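Local coordinates for protein formate dehydrogenase (Pyrobaculum aerophilum, PDB 1QP8) that binds NADPH and is probably an NAD(P)H-dependent oxidoreductase of the D-2-hydroxyacid dehydrogenase family, perhaps reducing glyoxylate or hydroxypyruvate, at residues A[90-100]-A[202-210]; A[148-156]-A[162-173]. All coordinates share one frame; numbering follows the deposited sequence.

Contact 1 of 2, residues A[90-100]-A[202-210]. With NDP (NADPH dihydro-nicotinamide-adenine-dinucleotide phosphate), chain C.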
# COMPACT_ATOMS: atom_id res chain seq x y z
N ALA A 90 5.71 3.64 -4.53
CA ALA A 90 5.29 4.87 -3.88
C ALA A 90 4.11 4.60 -2.95
O ALA A 90 4.03 5.18 -1.86
CB ALA A 90 4.90 5.90 -4.92
N LEU A 91 3.20 3.73 -3.36
CA LEU A 91 2.06 3.43 -2.53
C LEU A 91 2.54 2.77 -1.26
O LEU A 91 2.07 3.11 -0.16
CB LEU A 91 1.10 2.52 -3.26
CG LEU A 91 0.39 3.28 -4.38
CD1 LEU A 91 -0.26 2.29 -5.32
CD2 LEU A 91 -0.64 4.22 -3.78
N ALA A 92 3.48 1.84 -1.39
CA ALA A 92 4.03 1.14 -0.24
C ALA A 92 4.70 2.18 0.64
O ALA A 92 4.49 2.21 1.85
CB ALA A 92 5.05 0.12 -0.70
N LEU A 93 5.50 3.03 0.02
CA LEU A 93 6.19 4.07 0.76
C LEU A 93 5.21 4.95 1.51
O LEU A 93 5.54 5.50 2.55
CB LEU A 93 7.02 4.96 -0.17
CG LEU A 93 8.51 4.66 -0.19
CD1 LEU A 93 9.23 5.74 -0.99
CD2 LEU A 93 9.05 4.60 1.24
N LEU A 94 4.01 5.08 0.98
CA LEU A 94 3.00 5.90 1.62
C LEU A 94 2.26 5.16 2.73
O LEU A 94 2.23 5.61 3.88
CB LEU A 94 2.01 6.38 0.57
CG LEU A 94 0.71 7.00 1.08
CD1 LEU A 94 1.03 8.25 1.90
CD2 LEU A 94 -0.19 7.33 -0.11
N LEU A 95 1.67 4.03 2.38
CA LEU A 95 0.90 3.27 3.34
C LEU A 95 1.67 2.73 4.56
O LEU A 95 1.10 2.63 5.64
CB LEU A 95 0.20 2.10 2.63
CG LEU A 95 -0.65 2.40 1.39
CD1 LEU A 95 -1.35 1.13 0.93
CD2 LEU A 95 -1.66 3.46 1.72
N ALA A 96 2.94 2.38 4.39
CA ALA A 96 3.71 1.83 5.51
C ALA A 96 3.70 2.77 6.69
O ALA A 96 3.38 2.37 7.81
CB ALA A 96 5.15 1.54 5.09
N PRO A 97 4.07 4.04 6.48
CA PRO A 97 4.07 5.02 7.57
C PRO A 97 2.66 5.56 7.82
O PRO A 97 2.27 5.80 8.96
CB PRO A 97 5.00 6.14 7.07
CG PRO A 97 5.54 5.66 5.74
CD PRO A 97 4.59 4.63 5.23
N TYR A 98 1.92 5.77 6.73
CA TYR A 98 0.57 6.32 6.83
C TYR A 98 -0.35 5.49 7.70
O TYR A 98 -0.90 5.99 8.67
CB TYR A 98 -0.06 6.47 5.45
CG TYR A 98 -1.27 7.38 5.44
CD1 TYR A 98 -1.12 8.76 5.36
CD2 TYR A 98 -2.56 6.86 5.49
CE1 TYR A 98 -2.23 9.60 5.34
CE2 TYR A 98 -3.68 7.69 5.48
CZ TYR A 98 -3.51 9.06 5.41
OH TYR A 98 -4.61 9.90 5.42
N LYS A 99 -0.54 4.23 7.35
CA LYS A 99 -1.42 3.39 8.16
C LYS A 99 -0.72 2.96 9.45
O LYS A 99 -1.19 2.06 10.17
CB LYS A 99 -1.87 2.16 7.35
CG LYS A 99 -2.60 2.51 6.07
CD LYS A 99 -3.92 3.20 6.32
CE LYS A 99 -5.01 2.19 6.65
NZ LYS A 99 -6.28 2.86 7.09
N ARG A 100 0.42 3.61 9.73
CA ARG A 100 1.19 3.35 10.95
C ARG A 100 1.66 1.89 11.10
O ARG A 100 1.83 1.40 12.22
CB ARG A 100 0.34 3.74 12.15
CG ARG A 100 -0.52 5.01 11.94
CD ARG A 100 0.18 6.30 12.36
NE ARG A 100 0.40 7.22 11.26
CZ ARG A 100 0.05 8.51 11.28
NH1 ARG A 100 -0.54 9.03 12.36
NH2 ARG A 100 0.32 9.30 10.25
N GLU A 202 0.13 18.93 10.21
CA GLU A 202 1.32 18.68 11.01
C GLU A 202 1.52 17.19 11.20
O GLU A 202 2.55 16.74 11.68
CB GLU A 202 1.22 19.38 12.37
CG GLU A 202 1.24 20.89 12.27
CD GLU A 202 1.87 21.54 13.49
OE1 GLU A 202 1.38 21.28 14.61
OE2 GLU A 202 2.84 22.31 13.33
N ASP A 203 0.51 16.45 10.76
CA ASP A 203 0.49 15.01 10.86
C ASP A 203 0.78 14.31 9.52
O ASP A 203 0.86 13.08 9.44
CB ASP A 203 -0.89 14.61 11.38
CG ASP A 203 -1.09 13.14 11.41
OD1 ASP A 203 -0.34 12.46 12.14
OD2 ASP A 203 -2.00 12.67 10.69
N ALA A 204 0.98 15.11 8.47
CA ALA A 204 1.21 14.61 7.12
C ALA A 204 2.39 13.69 6.85
O ALA A 204 3.38 13.67 7.58
CB ALA A 204 1.25 15.77 6.14
N VAL A 205 2.25 12.96 5.75
CA VAL A 205 3.22 12.00 5.25
C VAL A 205 3.60 12.45 3.84
O VAL A 205 2.78 12.39 2.94
CB VAL A 205 2.57 10.63 5.08
CG1 VAL A 205 3.51 9.70 4.33
CG2 VAL A 205 2.17 10.07 6.42
N PHE A 206 4.84 12.89 3.64
CA PHE A 206 5.27 13.34 2.32
C PHE A 206 6.12 12.26 1.68
O PHE A 206 7.19 11.94 2.18
CB PHE A 206 6.11 14.61 2.44
CG PHE A 206 6.45 15.22 1.12
CD1 PHE A 206 5.71 16.29 0.63
CD2 PHE A 206 7.49 14.71 0.35
CE1 PHE A 206 6.00 16.84 -0.62
CE2 PHE A 206 7.79 15.26 -0.90
CZ PHE A 206 7.05 16.33 -1.39
N VAL A 207 5.66 11.70 0.56
CA VAL A 207 6.42 10.67 -0.13
C VAL A 207 7.15 11.20 -1.38
O VAL A 207 6.52 11.75 -2.29
CB VAL A 207 5.49 9.54 -0.57
CG1 VAL A 207 6.24 8.55 -1.45
CG2 VAL A 207 4.89 8.86 0.65
N ASN A 208 8.47 11.06 -1.44
CA ASN A 208 9.19 11.50 -2.64
C ASN A 208 9.73 10.29 -3.36
O ASN A 208 10.42 9.47 -2.77
CB ASN A 208 10.36 12.42 -2.31
CG ASN A 208 11.01 12.97 -3.57
OD1 ASN A 208 10.36 13.08 -4.62
ND2 ASN A 208 12.29 13.32 -3.48
N VAL A 209 9.42 10.17 -4.65
CA VAL A 209 9.87 9.01 -5.39
C VAL A 209 10.60 9.45 -6.67
O VAL A 209 11.19 8.64 -7.37
CB VAL A 209 8.66 8.07 -5.67
CG1 VAL A 209 7.90 8.53 -6.88
CG2 VAL A 209 9.13 6.65 -5.82
N GLY A 210 10.57 10.74 -6.96
CA GLY A 210 11.29 11.26 -8.10
C GLY A 210 12.49 11.97 -7.53
O GLY A 210 12.69 12.01 -6.31
PA NDP C . 7.32 11.72 -17.35
O1A NDP C . 8.61 12.45 -17.60
O2A NDP C . 8.11 10.48 -17.24
O5B NDP C . 6.99 12.96 -16.30
C5B NDP C . 6.17 14.01 -16.96
C4B NDP C . 5.06 14.52 -15.97
O4B NDP C . 5.55 15.47 -14.94
C3B NDP C . 3.93 15.37 -16.68
O3B NDP C . 2.78 15.41 -15.85
C2B NDP C . 4.71 16.68 -16.83
O2B NDP C . 4.14 17.86 -17.27
C1B NDP C . 5.32 16.79 -15.50
N9A NDP C . 6.40 17.72 -15.46
C8A NDP C . 7.64 17.70 -16.04
N7A NDP C . 8.36 18.78 -15.73
C5A NDP C . 7.53 19.50 -14.92
C6A NDP C . 7.69 20.77 -14.25
N6A NDP C . 8.84 21.46 -14.39
N1A NDP C . 6.63 21.24 -13.49
C2A NDP C . 5.47 20.48 -13.41
N3A NDP C . 5.24 19.31 -13.99
C4A NDP C . 6.33 18.88 -14.72
O3 NDP C . 6.75 11.01 -16.07
PN NDP C . 7.10 9.97 -14.86
O1N NDP C . 5.93 9.77 -13.97
O2N NDP C . 7.62 8.66 -15.37
O5D NDP C . 8.33 10.68 -14.00
C5D NDP C . 9.68 10.54 -14.50
C4D NDP C . 10.60 11.19 -13.46
O4D NDP C . 10.51 10.44 -12.22
C3D NDP C . 12.07 11.11 -13.89
O3D NDP C . 12.37 12.26 -14.67
C2D NDP C . 12.80 11.01 -12.53
O2D NDP C . 13.18 12.30 -12.03
C1D NDP C . 11.81 10.24 -11.63
N1N NDP C . 12.13 8.73 -11.52
C2N NDP C . 12.43 8.25 -10.20
C3N NDP C . 12.72 6.87 -10.09
C7N NDP C . 13.05 6.31 -8.65
O7N NDP C . 13.12 5.10 -8.52
N7N NDP C . 13.23 7.21 -7.65
C4N NDP C . 12.74 5.93 -11.19
C5N NDP C . 12.42 6.56 -12.45
C6N NDP C . 12.13 7.88 -12.65
P2B NDP C . 4.34 18.14 -18.94
O1X NDP C . 3.64 19.48 -18.94
O2X NDP C . 5.82 18.18 -19.09
O3X NDP C . 3.68 17.03 -19.60

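Contact 2 of 2, residues A[148-156]-A[162-173]. With NDP (NADPH dihydro-nicotinamide-adenine-dinucleotide phosphate), chain C.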
# COMPACT_ATOMS: atom_id res chain seq x y z
N ALA A 148 -9.64 8.75 -1.86
CA ALA A 148 -8.93 9.96 -1.48
C ALA A 148 -9.33 11.16 -2.32
O ALA A 148 -9.68 11.02 -3.49
CB ALA A 148 -7.43 9.75 -1.58
N GLN A 149 -9.28 12.34 -1.72
CA GLN A 149 -9.59 13.57 -2.43
C GLN A 149 -8.27 13.98 -3.06
O GLN A 149 -7.63 14.92 -2.61
CB GLN A 149 -10.04 14.66 -1.46
CG GLN A 149 -11.41 14.42 -0.84
CD GLN A 149 -11.83 15.57 0.06
OE1 GLN A 149 -11.19 15.84 1.08
NE2 GLN A 149 -12.90 16.25 -0.31
N VAL A 150 -7.87 13.25 -4.10
CA VAL A 150 -6.61 13.52 -4.77
C VAL A 150 -6.58 14.89 -5.43
O VAL A 150 -7.51 15.26 -6.13
CB VAL A 150 -6.33 12.48 -5.88
CG1 VAL A 150 -4.87 12.61 -6.35
CG2 VAL A 150 -6.64 11.07 -5.39
N ARG A 151 -5.50 15.62 -5.21
CA ARG A 151 -5.32 16.93 -5.83
C ARG A 151 -4.07 16.83 -6.69
O ARG A 151 -2.97 17.05 -6.21
CB ARG A 151 -5.07 18.01 -4.78
CG ARG A 151 -6.12 18.11 -3.71
CD ARG A 151 -5.75 19.28 -2.85
NE ARG A 151 -6.34 19.22 -1.52
CZ ARG A 151 -5.88 19.92 -0.49
NH1 ARG A 151 -4.84 20.73 -0.65
NH2 ARG A 151 -6.47 19.81 0.69
N GLY A 152 -4.25 16.50 -7.97
CA GLY A 152 -3.11 16.36 -8.86
C GLY A 152 -2.51 17.66 -9.37
O GLY A 152 -3.21 18.54 -9.87
N PHE A 153 -1.20 17.78 -9.23
CA PHE A 153 -0.46 18.96 -9.67
C PHE A 153 0.33 18.61 -10.93
O PHE A 153 0.68 17.45 -11.15
CB PHE A 153 0.50 19.41 -8.57
CG PHE A 153 1.60 20.30 -9.05
CD1 PHE A 153 1.32 21.59 -9.52
CD2 PHE A 153 2.92 19.89 -9.00
CE1 PHE A 153 2.35 22.45 -9.92
CE2 PHE A 153 3.97 20.74 -9.41
CZ PHE A 153 3.67 22.03 -9.87
N SER A 154 0.63 19.61 -11.75
CA SER A 154 1.38 19.39 -12.98
C SER A 154 1.52 20.67 -13.79
O SER A 154 0.80 21.63 -13.56
CB SER A 154 0.70 18.32 -13.84
OG SER A 154 1.47 18.03 -14.99
N ARG A 155 2.47 20.67 -14.73
CA ARG A 155 2.73 21.82 -15.59
C ARG A 155 1.57 21.98 -16.57
O ARG A 155 0.78 22.92 -16.48
CB ARG A 155 4.04 21.61 -16.37
CG ARG A 155 4.90 22.85 -16.52
CD ARG A 155 5.38 23.03 -17.96
NE ARG A 155 6.19 21.92 -18.45
CZ ARG A 155 7.46 21.69 -18.11
NH1 ARG A 155 8.08 22.49 -17.25
NH2 ARG A 155 8.10 20.65 -18.63
N THR A 156 1.49 21.07 -17.53
CA THR A 156 0.40 21.11 -18.50
C THR A 156 -0.80 20.41 -17.87
O THR A 156 -0.69 19.27 -17.42
CB THR A 156 0.76 20.40 -19.83
OG1 THR A 156 1.13 19.04 -19.57
CG2 THR A 156 1.89 21.13 -20.54
N TRP A 162 -9.11 13.57 -10.32
CA TRP A 162 -8.59 14.53 -9.34
C TRP A 162 -8.78 16.00 -9.71
O TRP A 162 -9.02 16.36 -10.86
CB TRP A 162 -7.11 14.26 -9.12
CG TRP A 162 -6.39 14.20 -10.40
CD1 TRP A 162 -6.08 15.24 -11.22
CD2 TRP A 162 -5.92 13.02 -11.05
NE1 TRP A 162 -5.44 14.78 -12.34
CE2 TRP A 162 -5.33 13.42 -12.27
CE3 TRP A 162 -5.94 11.66 -10.73
CZ2 TRP A 162 -4.76 12.51 -13.16
CZ3 TRP A 162 -5.37 10.75 -11.61
CH2 TRP A 162 -4.79 11.18 -12.82
N ARG A 163 -8.63 16.86 -8.72
CA ARG A 163 -8.81 18.29 -8.93
C ARG A 163 -7.55 19.03 -9.41
O ARG A 163 -7.05 19.91 -8.71
CB ARG A 163 -9.32 18.91 -7.62
CG ARG A 163 -9.76 20.37 -7.71
CD ARG A 163 -9.27 21.16 -6.50
NE ARG A 163 -9.50 20.47 -5.23
CZ ARG A 163 -9.05 20.91 -4.06
NH1 ARG A 163 -8.35 22.05 -4.00
NH2 ARG A 163 -9.28 20.21 -2.95
N PHE A 164 -7.06 18.70 -10.60
CA PHE A 164 -5.84 19.34 -11.16
C PHE A 164 -5.55 20.80 -10.72
O PHE A 164 -6.46 21.61 -10.62
CB PHE A 164 -5.89 19.30 -12.69
CG PHE A 164 -4.78 20.07 -13.34
CD1 PHE A 164 -3.54 19.48 -13.55
CD2 PHE A 164 -4.94 21.41 -13.63
CE1 PHE A 164 -2.48 20.23 -14.04
CE2 PHE A 164 -3.88 22.17 -14.11
CZ PHE A 164 -2.65 21.57 -14.31
N THR A 165 -4.27 21.12 -10.52
CA THR A 165 -3.82 22.47 -10.11
C THR A 165 -2.55 22.84 -10.86
O THR A 165 -1.92 21.98 -11.47
CB THR A 165 -3.42 22.52 -8.63
OG1 THR A 165 -4.55 22.23 -7.82
CG2 THR A 165 -2.88 23.90 -8.27
N ASN A 166 -2.17 24.11 -10.81
CA ASN A 166 -0.95 24.57 -11.46
C ASN A 166 -0.11 25.25 -10.40
O ASN A 166 0.82 26.00 -10.70
CB ASN A 166 -1.26 25.55 -12.60
CG ASN A 166 -2.01 26.77 -12.12
OD1 ASN A 166 -3.21 26.72 -11.87
ND2 ASN A 166 -1.29 27.88 -11.98
N SER A 167 -0.46 25.00 -9.14
CA SER A 167 0.28 25.54 -8.00
C SER A 167 0.57 24.42 -7.01
O SER A 167 -0.35 23.87 -6.40
CB SER A 167 -0.53 26.66 -7.32
OG SER A 167 -1.80 26.19 -6.90
N LEU A 168 1.84 24.07 -6.88
CA LEU A 168 2.23 23.01 -5.95
C LEU A 168 1.60 23.31 -4.60
O LEU A 168 1.08 22.40 -3.94
CB LEU A 168 3.76 22.93 -5.81
CG LEU A 168 4.51 24.09 -5.11
CD1 LEU A 168 5.37 23.55 -3.98
CD2 LEU A 168 5.36 24.84 -6.11
N GLU A 169 1.65 24.58 -4.21
CA GLU A 169 1.09 25.04 -2.94
C GLU A 169 -0.34 24.56 -2.76
O GLU A 169 -0.64 23.83 -1.84
CB GLU A 169 1.14 26.57 -2.87
CG GLU A 169 2.53 27.13 -2.63
CD GLU A 169 2.53 28.62 -2.34
OE1 GLU A 169 1.64 29.09 -1.59
OE2 GLU A 169 3.43 29.33 -2.86
N GLU A 170 -1.22 24.99 -3.65
CA GLU A 170 -2.60 24.57 -3.58
C GLU A 170 -2.67 23.13 -4.06
O GLU A 170 -2.94 22.87 -5.22
CB GLU A 170 -3.48 25.47 -4.46
CG GLU A 170 -4.93 25.02 -4.60
CD GLU A 170 -5.63 24.86 -3.25
OE1 GLU A 170 -5.74 25.86 -2.51
OE2 GLU A 170 -6.08 23.72 -2.95
N ALA A 171 -2.39 22.21 -3.14
CA ALA A 171 -2.39 20.78 -3.42
C ALA A 171 -1.86 20.21 -2.13
O ALA A 171 -2.25 19.13 -1.68
CB ALA A 171 -1.44 20.45 -4.57
N LEU A 172 -0.96 20.98 -1.53
CA LEU A 172 -0.34 20.63 -0.27
C LEU A 172 -1.16 21.22 0.88
O LEU A 172 -1.11 20.73 2.00
CB LEU A 172 1.09 21.18 -0.23
CG LEU A 172 2.09 20.75 -1.31
CD1 LEU A 172 3.42 21.38 -1.00
CD2 LEU A 172 2.25 19.23 -1.34
N ARG A 173 -1.92 22.28 0.59
CA ARG A 173 -2.75 22.94 1.60
C ARG A 173 -3.55 21.94 2.41
O ARG A 173 -4.40 21.24 1.87
CB ARG A 173 -3.70 23.97 0.98
CG ARG A 173 -3.03 25.30 0.69
CD ARG A 173 -3.99 26.49 0.75
NE ARG A 173 -3.24 27.70 1.11
CZ ARG A 173 -2.37 28.30 0.30
NH1 ARG A 173 -2.15 27.83 -0.92
NH2 ARG A 173 -1.67 29.34 0.75
PA NDP C . 7.32 11.72 -17.35
O1A NDP C . 8.61 12.45 -17.60
O2A NDP C . 8.11 10.48 -17.24
O5B NDP C . 6.99 12.96 -16.30
C5B NDP C . 6.17 14.01 -16.96
C4B NDP C . 5.06 14.52 -15.97
O4B NDP C . 5.55 15.47 -14.94
C3B NDP C . 3.93 15.37 -16.68
O3B NDP C . 2.78 15.41 -15.85
C2B NDP C . 4.71 16.68 -16.83
O2B NDP C . 4.14 17.86 -17.27
C1B NDP C . 5.32 16.79 -15.50
N9A NDP C . 6.40 17.72 -15.46
C8A NDP C . 7.64 17.70 -16.04
N7A NDP C . 8.36 18.78 -15.73
C5A NDP C . 7.53 19.50 -14.92
C6A NDP C . 7.69 20.77 -14.25
N6A NDP C . 8.84 21.46 -14.39
N1A NDP C . 6.63 21.24 -13.49
C2A NDP C . 5.47 20.48 -13.41
N3A NDP C . 5.24 19.31 -13.99
C4A NDP C . 6.33 18.88 -14.72
O3 NDP C . 6.75 11.01 -16.07
PN NDP C . 7.10 9.97 -14.86
O1N NDP C . 5.93 9.77 -13.97
O2N NDP C . 7.62 8.66 -15.37
O5D NDP C . 8.33 10.68 -14.00
C5D NDP C . 9.68 10.54 -14.50
C4D NDP C . 10.60 11.19 -13.46
O4D NDP C . 10.51 10.44 -12.22
C3D NDP C . 12.07 11.11 -13.89
O3D NDP C . 12.37 12.26 -14.67
C2D NDP C . 12.80 11.01 -12.53
O2D NDP C . 13.18 12.30 -12.03
C1D NDP C . 11.81 10.24 -11.63
N1N NDP C . 12.13 8.73 -11.52
C2N NDP C . 12.43 8.25 -10.20
C3N NDP C . 12.72 6.87 -10.09
C7N NDP C . 13.05 6.31 -8.65
O7N NDP C . 13.12 5.10 -8.52
N7N NDP C . 13.23 7.21 -7.65
C4N NDP C . 12.74 5.93 -11.19
C5N NDP C . 12.42 6.56 -12.45
C6N NDP C . 12.13 7.88 -12.65
P2B NDP C . 4.34 18.14 -18.94
O1X NDP C . 3.64 19.48 -18.94
O2X NDP C . 5.82 18.18 -19.09
O3X NDP C . 3.68 17.03 -19.60

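Contact 1 of 2, residues A[90-100]-A[202-210]
R100 and D203 meet at one end, where NH1 of the arginine gives a weak hydrogen bond of 3.4 Å to OD1 of the aspartate, part of a salt bridge. Their flat groups are turned steeply, 75° apart, and OD1 sits at the guanidinium edge. Arginine suits the place because its long chain, bent at chi2 and chi3, lets NE give a second hydrogen bond, 3.3 Å to P97 O, in the carbonyl plane; this steadies the guanidinium. D203 OD2 makes a second salt bridge, with R176. Beyond this pair the contact is apolar: residues 90-98 of helix 83-98 run nearly antiparallel, at 157°, to strand 205-208 of the Rossmann-type coenzyme domain. V205 and V207 point toward the helix, and each, branched at CB, offers two methyls to two different residues. V207 CG1 lies 3.9 Å from L93 CB, and V207 CG2 3.6 Å from L94 CA. L94, with CG anti to its N (chi1 167°), brings CD1 to 3.8 Å from V205 CG1. V205 CG2 meets the edge of the Y98 ring at CD1, 3.7 Å away, while the phenol OH is hydrogen-bonded to L121 O. V209 carries the chain to the nicotinamide end of NADPH.

Contact 2 of 2, residues A[148-156]-A[162-173]
R151 closes both terminal nitrogens end-on upon a single backbone oxygen: NH1 at 2.6 Å and NH2 at 2.8 Å both hydrogen-bond to R173 O. The oxygen lies close to the guanidinium plane, and the extended chain from CG to NE carries the group past A171 to reach it. R163 runs alongside, pointing the same way, with R151 CD over one face of its guanidinium. E170 probably offsets these like charges: its OE2 pairs with R163 NH1 at 3.0 Å, a salt bridge whose hydrogen bond is weak, and attracts R151 NH1 by charge alone, lying well out of that guanidinium plane. Strand 149-153 is an edge strand of the Rossmann-type sheet, and residues 162-165 run beside it. Backbone hydrogen bonds join them, R163 N to V150 O at 3.2 Å and T165 N to G152 O at 2.9 Å. Glycine suits position 152, as W162 lies where a side chain would point. F153 turns its ring away from its own N (chi1 161°), which brings one face against L168, whose CB makes a CH-pi contact 4.2 Å from the ring centroid. S154 CB touches the F164 ring edge, and T156 OG1 binds the 2'-phosphate oxygen O1X of NADPH at 2.6 Å.

After the strands and helices of residues 2-76, the chain reaches helix 83-98, whose segment 90-100 meets its partner after 101 intervening residues. Within that interval come strand 126-130, helix 135-145 and then strand 149-153, where contact 2 closes a short loop of five intervening residues. Strand 177-180 follows before residues 202-210 close the long loop of contact 1, so contact 2 is nested inside it. Both belong to one six-stranded parallel sheet: contact 2 borders an edge strand, while contact 1 packs a helix on an inner strand. Their centres lie about 17 Å apart and their nearest atoms about 5 Å, without touching. NADPH spans the two, its nicotinamide near contact 1 and its adenosine 2'-phosphate at contact 2.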